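Side-chain contacts in hyaluronidase (Thermobaculum terrenum, PDB 5DIY), which probably removes O-linked N-acetylglucosamine from proteins as a family 84 glycoside hydrolase with hexosaminidase activity: residues V331-D334 against F338-E341; Y379-D384 against V430-R435. One frame throughout, in Å; residues are numbered along the deposited sequence.

Interaction 1 of 2, residues V331-D334 against F338-E341; sequences VQED and FRFE
Asp334 and Arg339 form a salt bridge across the turn between two consecutive helices, their side chains crossing at about a right angle. The guanidinium of Arg339 presents its NE edge to a single carboxylate oxygen: Arg339 NE lies 2.8 Å from Asp334 OD1, the N-H pointing almost straight at it (169°). OD1 sits practically in the guanidinium plane but is met on its anti side, somewhat out of the carboxylate plane, and the carboxylate plane stands at 86° to the guanidinium. The two groups therefore do not form a flat, two-pronged pair. Instead, Arg339 NH2 reaches the same oxygen in a weak bond of 3.4 Å, while Asp334 OD2 turns to Lys330 in a second salt bridge. With two basic partners, Asp334 probably stays ionised.

The bend at chi3 (-64°) folds the Arg339 chain back so that its guanidinium comes beside the preceding helix. Water 1 closes the arrangement, donating to Asp334 OD1 and accepting from Arg339 NH2. Glu333 runs alongside Arg339 in the same direction, its CG 3.7 Å from Arg339 NH2. Its carboxylate stays beyond salt-bridge range, with OE1 4.4 Å from Arg339 NH2, so any attraction is longer-ranged.

In the backbone, Arg339 N donates to Asp334 O at 2.9 Å, tying the connection to the last turn of helix 322-336. The rings of Phe338 and Phe340 pack on each other, CZ of Phe340 over the centre of the Phe338 ring.

Arg339 is the N-cap residue of helix 340-362, and Asp334 belongs to the last turn of helix 322-336. The contact thus joins two successive helices at their connection, where Asp334 also touches Gln342 and Phe340 meets Phe397 of helix 373-398, while Gln332 packs on helix 440-451.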
loop_
_atom_site.group_PDB
_atom_site.type_symbol
_atom_site.label_atom_id
_atom_site.label_comp_id
_atom_site.label_asym_id
_atom_site.label_seq_id
_atom_site.Cartn_x
_atom_site.Cartn_y
_atom_site.Cartn_z
ATOM N N VAL C 331 0.548 2.137 31.164
ATOM C CA VAL C 331 -0.615 1.837 32.019
ATOM C C VAL C 331 -0.371 0.598 32.879
ATOM O O VAL C 331 -0.681 0.604 34.075
ATOM C CB VAL C 331 -1.920 1.649 31.185
ATOM C CG1 VAL C 331 -3.053 1.060 32.031
ATOM C CG2 VAL C 331 -2.365 2.969 30.567
ATOM N N GLN C 332 0.172 -0.459 32.276
ATOM C CA GLN C 332 0.462 -1.685 33.024
ATOM C C GLN C 332 1.534 -1.455 34.101
ATOM O O GLN C 332 1.421 -1.989 35.213
ATOM C CB GLN C 332 0.855 -2.835 32.091
ATOM C CG GLN C 332 -0.323 -3.406 31.310
ATOM C CD GLN C 332 0.083 -4.429 30.251
ATOM O OE1 GLN C 332 1.267 -4.721 30.060
ATOM N NE2 GLN C 332 -0.904 -4.981 29.557
ATOM N N GLU C 333 2.553 -0.651 33.795
ATOM C CA GLU C 333 3.554 -0.304 34.816
ATOM C C GLU C 333 2.929 0.483 35.976
ATOM O O GLU C 333 3.225 0.204 37.135
ATOM C CB GLU C 333 4.763 0.446 34.237
ATOM C CG GLU C 333 5.833 0.679 35.304
ATOM C CD GLU C 333 7.202 1.018 34.756
ATOM O OE1 GLU C 333 7.287 1.863 33.839
ATOM O OE2 GLU C 333 8.196 0.443 35.268
ATOM N N ASP C 334 2.056 1.439 35.663
ATOM C CA ASP C 334 1.298 2.163 36.693
ATOM C C ASP C 334 0.569 1.203 37.637
ATOM O O ASP C 334 0.689 1.315 38.857
ATOM C CB ASP C 334 0.271 3.117 36.060
ATOM C CG ASP C 334 0.882 4.408 35.561
ATOM O OD1 ASP C 334 2.022 4.750 35.943
ATOM O OD2 ASP C 334 0.199 5.095 34.784
ATOM N N PHE C 338 1.742 0.629 42.111
ATOM C CA PHE C 338 0.810 1.339 43.007
ATOM C C PHE C 338 0.332 2.715 42.515
ATOM O O PHE C 338 -0.104 3.551 43.305
ATOM C CB PHE C 338 1.367 1.376 44.447
ATOM C CG PHE C 338 0.854 0.252 45.304
ATOM C CD1 PHE C 338 1.112 -1.073 44.951
ATOM C CD2 PHE C 338 0.079 0.508 46.438
ATOM C CE1 PHE C 338 0.621 -2.122 45.714
ATOM C CE2 PHE C 338 -0.409 -0.541 47.211
ATOM C CZ PHE C 338 -0.139 -1.857 46.846
ATOM N N ARG C 339 0.351 2.914 41.197
ATOM C CA ARG C 339 -0.109 4.145 40.581
ATOM C C ARG C 339 -1.423 3.851 39.862
ATOM O O ARG C 339 -1.569 4.098 38.660
ATOM C CB ARG C 339 0.957 4.678 39.632
ATOM C CG ARG C 339 2.227 5.122 40.343
ATOM C CD ARG C 339 3.111 5.951 39.428
ATOM N NE ARG C 339 3.591 5.173 38.283
ATOM C CZ ARG C 339 4.742 4.496 38.212
ATOM N NH1 ARG C 339 5.603 4.452 39.230
ATOM N NH2 ARG C 339 5.040 3.837 37.093
ATOM N N PHE C 340 -2.386 3.352 40.634
ATOM C CA PHE C 340 -3.671 2.880 40.095
ATOM C C PHE C 340 -4.483 4.023 39.504
ATOM O O PHE C 340 -5.044 3.896 38.418
ATOM C CB PHE C 340 -4.504 2.175 41.173
ATOM C CG PHE C 340 -3.751 1.110 41.917
ATOM C CD1 PHE C 340 -3.363 -0.056 41.268
ATOM C CD2 PHE C 340 -3.406 1.278 43.259
ATOM C CE1 PHE C 340 -2.653 -1.043 41.942
ATOM C CE2 PHE C 340 -2.701 0.285 43.942
ATOM C CZ PHE C 340 -2.324 -0.877 43.279
ATOM N N GLU C 341 -4.519 5.139 40.226
ATOM C CA GLU C 341 -5.259 6.328 39.795
ATOM C C GLU C 341 -4.722 6.877 38.483
ATOM O O GLU C 341 -5.495 7.283 37.625
ATOM C CB GLU C 341 -5.224 7.421 40.877
ATOM C CG GLU C 341 -5.924 7.023 42.174
ATOM C CD GLU C 341 -6.148 8.188 43.127
ATOM O OE1 GLU C 341 -5.395 9.189 43.065
ATOM O OE2 GLU C 341 -7.087 8.094 43.950
HETATM O O HOH W 1 4.224 3.981 34.146
#

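Interaction 2 of 2, residues Y379-D384 against V430-R435; sequences YKLWTD and VDFRTR
A loop between helices 412-428 and 440-451 packs against the flank of helix 373-398 in the helical region that follows the barrel, with Phe432 making the main contact to this part of the helix. The phenyl ring meets Trp382 in an offset edge-to-face stack: its edge is directed at the face of the indole, the planes are at 68°, and the centroid of the five-membered ring lies 4.9 Å from that of Phe432. The leading atom is Phe432 CE2, which sits over the indole toward its rim, 3.5 Å from Trp382 CE2. Neighbouring Phe432 CD2 also lies 3.5 Å from Trp382 NE1, so the CD2-CE2 side of the phenyl ring lies over the NE1-CE2 side of the indole.

The far end of the ring turns to Leu381. Phe432 CZ is 3.7 Å from Leu381 CB and 3.8 Å from Leu381 CD2, so the aliphatic side chain takes up the tip of the phenyl ring while the indole receives its edge. In Trp382, chi1 of -76° puts CG beside the backbone N and swings the indole toward the loop, where its face meets Phe432. Beyond Phe432 the indole is packed by Val441, Arg442 and Leu445 of helix 440-451, while Phe432 itself touches Glu378 and Tyr385.

Polar linkage runs through water 2, which accepts from Trp382 NE1 at 3.0 Å and donates to Thr434 O at 3.0 Å. Glu378 bonds to Thr434 OG1 and to the backbone N of Arg433, securing the same loop from the preceding helical turn, and Thr434 touches Pro374 and Trp375. Between the two segments the direct contact is apolar. The bridging water satisfies the buried indole N-H in the ring plane, leaving the indole face to receive the phenyl edge.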
loop_
_atom_site.group_PDB
_atom_site.type_symbol
_atom_site.label_atom_id
_atom_site.label_comp_id
_atom_site.label_asym_id
_atom_site.label_seq_id
_atom_site.Cartn_x
_atom_site.Cartn_y
_atom_site.Cartn_z
ATOM N N TYR C 379 -12.546 0.361 14.578
ATOM C CA TYR C 379 -11.965 1.310 15.543
ATOM C C TYR C 379 -12.907 1.564 16.728
ATOM O O TYR C 379 -12.486 1.485 17.888
ATOM C CB TYR C 379 -11.636 2.624 14.840
ATOM C CG TYR C 379 -10.895 3.663 15.652
ATOM C CD1 TYR C 379 -9.526 3.548 15.875
ATOM C CD2 TYR C 379 -11.546 4.799 16.142
ATOM C CE1 TYR C 379 -8.832 4.517 16.577
ATOM C CE2 TYR C 379 -10.857 5.772 16.852
ATOM C CZ TYR C 379 -9.501 5.629 17.064
ATOM O OH TYR C 379 -8.809 6.581 17.770
ATOM N N LYS C 380 -14.175 1.861 16.438
ATOM C CA LYS C 380 -15.180 2.027 17.500
ATOM C C LYS C 380 -15.332 0.764 18.343
ATOM O O LYS C 380 -15.396 0.848 19.565
ATOM C CB LYS C 380 -16.555 2.459 16.949
ATOM C CG LYS C 380 -17.670 2.365 17.989
ATOM C CD LYS C 380 -18.786 3.369 17.794
ATOM C CE LYS C 380 -19.757 3.321 18.974
ATOM N NZ LYS C 380 -20.382 1.975 19.135
ATOM N N LEU C 381 -15.406 -0.395 17.699
ATOM C CA LEU C 381 -15.487 -1.662 18.432
ATOM C C LEU C 381 -14.328 -1.829 19.431
ATOM O O LEU C 381 -14.564 -2.122 20.603
ATOM C CB LEU C 381 -15.561 -2.859 17.468
ATOM C CG LEU C 381 -16.940 -3.438 17.078
ATOM C CD1 LEU C 381 -18.089 -2.434 17.144
ATOM C CD2 LEU C 381 -16.885 -4.102 15.709
ATOM N N TRP C 382 -13.090 -1.614 18.983
ATOM C CA TRP C 382 -11.930 -1.724 19.891
ATOM C C TRP C 382 -12.058 -0.743 21.059
ATOM O O TRP C 382 -11.695 -1.068 22.184
ATOM C CB TRP C 382 -10.599 -1.487 19.157
ATOM C CG TRP C 382 -10.105 -2.630 18.298
ATOM C CD1 TRP C 382 -9.822 -2.581 16.967
ATOM C CD2 TRP C 382 -9.803 -3.967 18.721
ATOM N NE1 TRP C 382 -9.379 -3.805 16.525
ATOM C CE2 TRP C 382 -9.353 -4.673 17.583
ATOM C CE3 TRP C 382 -9.878 -4.641 19.947
ATOM C CZ2 TRP C 382 -8.981 -6.022 17.634
ATOM C CZ3 TRP C 382 -9.507 -5.980 19.998
ATOM C CH2 TRP C 382 -9.064 -6.656 18.846
ATOM N N THR C 383 -12.596 0.444 20.777
ATOM C CA THR C 383 -12.874 1.467 21.791
ATOM C C THR C 383 -13.935 1.013 22.803
ATOM O O THR C 383 -13.760 1.215 24.011
ATOM C CB THR C 383 -13.316 2.792 21.131
ATOM O OG1 THR C 383 -12.421 3.110 20.052
ATOM C CG2 THR C 383 -13.342 3.939 22.141
ATOM N N ASP C 384 -15.015 0.399 22.315
ATOM C CA ASP C 384 -16.045 -0.195 23.184
ATOM C C ASP C 384 -15.433 -1.221 24.137
ATOM O O ASP C 384 -15.808 -1.292 25.309
ATOM C CB ASP C 384 -17.156 -0.897 22.373
ATOM C CG ASP C 384 -18.038 0.065 21.583
ATOM O OD1 ASP C 384 -18.173 1.244 21.950
ATOM O OD2 ASP C 384 -18.615 -0.383 20.575
ATOM N N VAL C 430 -11.215 -12.076 16.488
ATOM C CA VAL C 430 -10.508 -12.953 15.538
ATOM C C VAL C 430 -11.026 -12.762 14.095
ATOM O O VAL C 430 -10.242 -12.847 13.148
ATOM C CB VAL C 430 -10.572 -14.444 15.966
ATOM C CG1 VAL C 430 -9.985 -15.362 14.892
ATOM C CG2 VAL C 430 -9.834 -14.653 17.286
ATOM N N ASP C 431 -12.325 -12.470 13.950
ATOM C CA ASP C 431 -12.966 -12.231 12.642
ATOM C C ASP C 431 -12.944 -10.797 12.106
ATOM O O ASP C 431 -13.544 -10.534 11.056
ATOM C CB ASP C 431 -14.429 -12.710 12.688
ATOM C CG ASP C 431 -14.548 -14.194 12.925
ATOM O OD1 ASP C 431 -13.651 -14.944 12.482
ATOM O OD2 ASP C 431 -15.540 -14.620 13.550
ATOM N N PHE C 432 -12.275 -9.866 12.787
ATOM C CA PHE C 432 -12.157 -8.496 12.271
ATOM C C PHE C 432 -11.487 -8.523 10.903
ATOM O O PHE C 432 -10.556 -9.283 10.693
ATOM C CB PHE C 432 -11.373 -7.586 13.243
ATOM C CG PHE C 432 -12.199 -7.017 14.381
ATOM C CD1 PHE C 432 -13.445 -7.549 14.740
ATOM C CD2 PHE C 432 -11.704 -5.946 15.120
ATOM C CE1 PHE C 432 -14.166 -7.015 15.799
ATOM C CE2 PHE C 432 -12.430 -5.406 16.172
ATOM C CZ PHE C 432 -13.661 -5.943 16.513
ATOM N N ARG C 433 -11.999 -7.711 9.984
ATOM C CA ARG C 433 -11.509 -7.647 8.603
ATOM C C ARG C 433 -10.320 -6.702 8.423
ATOM O O ARG C 433 -9.556 -6.860 7.466
ATOM C CB ARG C 433 -12.629 -7.197 7.661
ATOM C CG ARG C 433 -13.846 -8.118 7.613
ATOM C CD ARG C 433 -15.106 -7.303 7.360
ATOM N NE ARG C 433 -16.260 -8.107 6.961
ATOM C CZ ARG C 433 -17.500 -7.634 6.807
ATOM N NH1 ARG C 433 -17.779 -6.343 7.021
ATOM N NH2 ARG C 433 -18.476 -8.457 6.430
ATOM N N THR C 434 -10.174 -5.719 9.313
ATOM C CA THR C 434 -9.098 -4.729 9.202
ATOM C C THR C 434 -8.033 -4.915 10.266
ATOM O O THR C 434 -8.237 -5.622 11.257
ATOM C CB THR C 434 -9.612 -3.283 9.312
ATOM O OG1 THR C 434 -9.830 -2.933 10.685
ATOM C CG2 THR C 434 -10.883 -3.071 8.491
ATOM N N ARG C 435 -6.904 -4.246 10.049
ATOM C CA ARG C 435 -5.778 -4.249 10.978
ATOM C C ARG C 435 -5.703 -2.930 11.763
ATOM O O ARG C 435 -4.617 -2.502 12.173
ATOM C CB ARG C 435 -4.474 -4.514 10.204
ATOM C CG ARG C 435 -3.277 -4.853 11.091
ATOM C CD ARG C 435 -2.605 -6.172 10.768
ATOM N NE ARG C 435 -1.496 -6.044 9.827
ATOM C CZ ARG C 435 -0.226 -6.429 10.015
ATOM N NH1 ARG C 435 0.205 -6.985 11.144
ATOM N NH2 ARG C 435 0.637 -6.253 9.025
HETATM O O HOH W 2 -8.054 -4.986 14.156
#

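In the fold
Both interactions belong to the helical region that follows the TIM barrel, and they lie on the same side of the chain's centre. Their centres are 26 Å apart and their nearest atoms about 13 Å, so they do not touch. Interaction 1 is a charged surface contact between sequence neighbours, its centre about 38 Å from the centre of the chain; interaction 2, its centre about 20 Å from that point, brings together segments 46 residues apart, largely by aromatic contact. Helices 340-362 and 373-398 connect them: the first starts in interaction 1 and also meets Tyr379 and Thr383. Both contacts lie away from the N-acetylglucosamine site, which includes Asp119, Asn223 and Asp228.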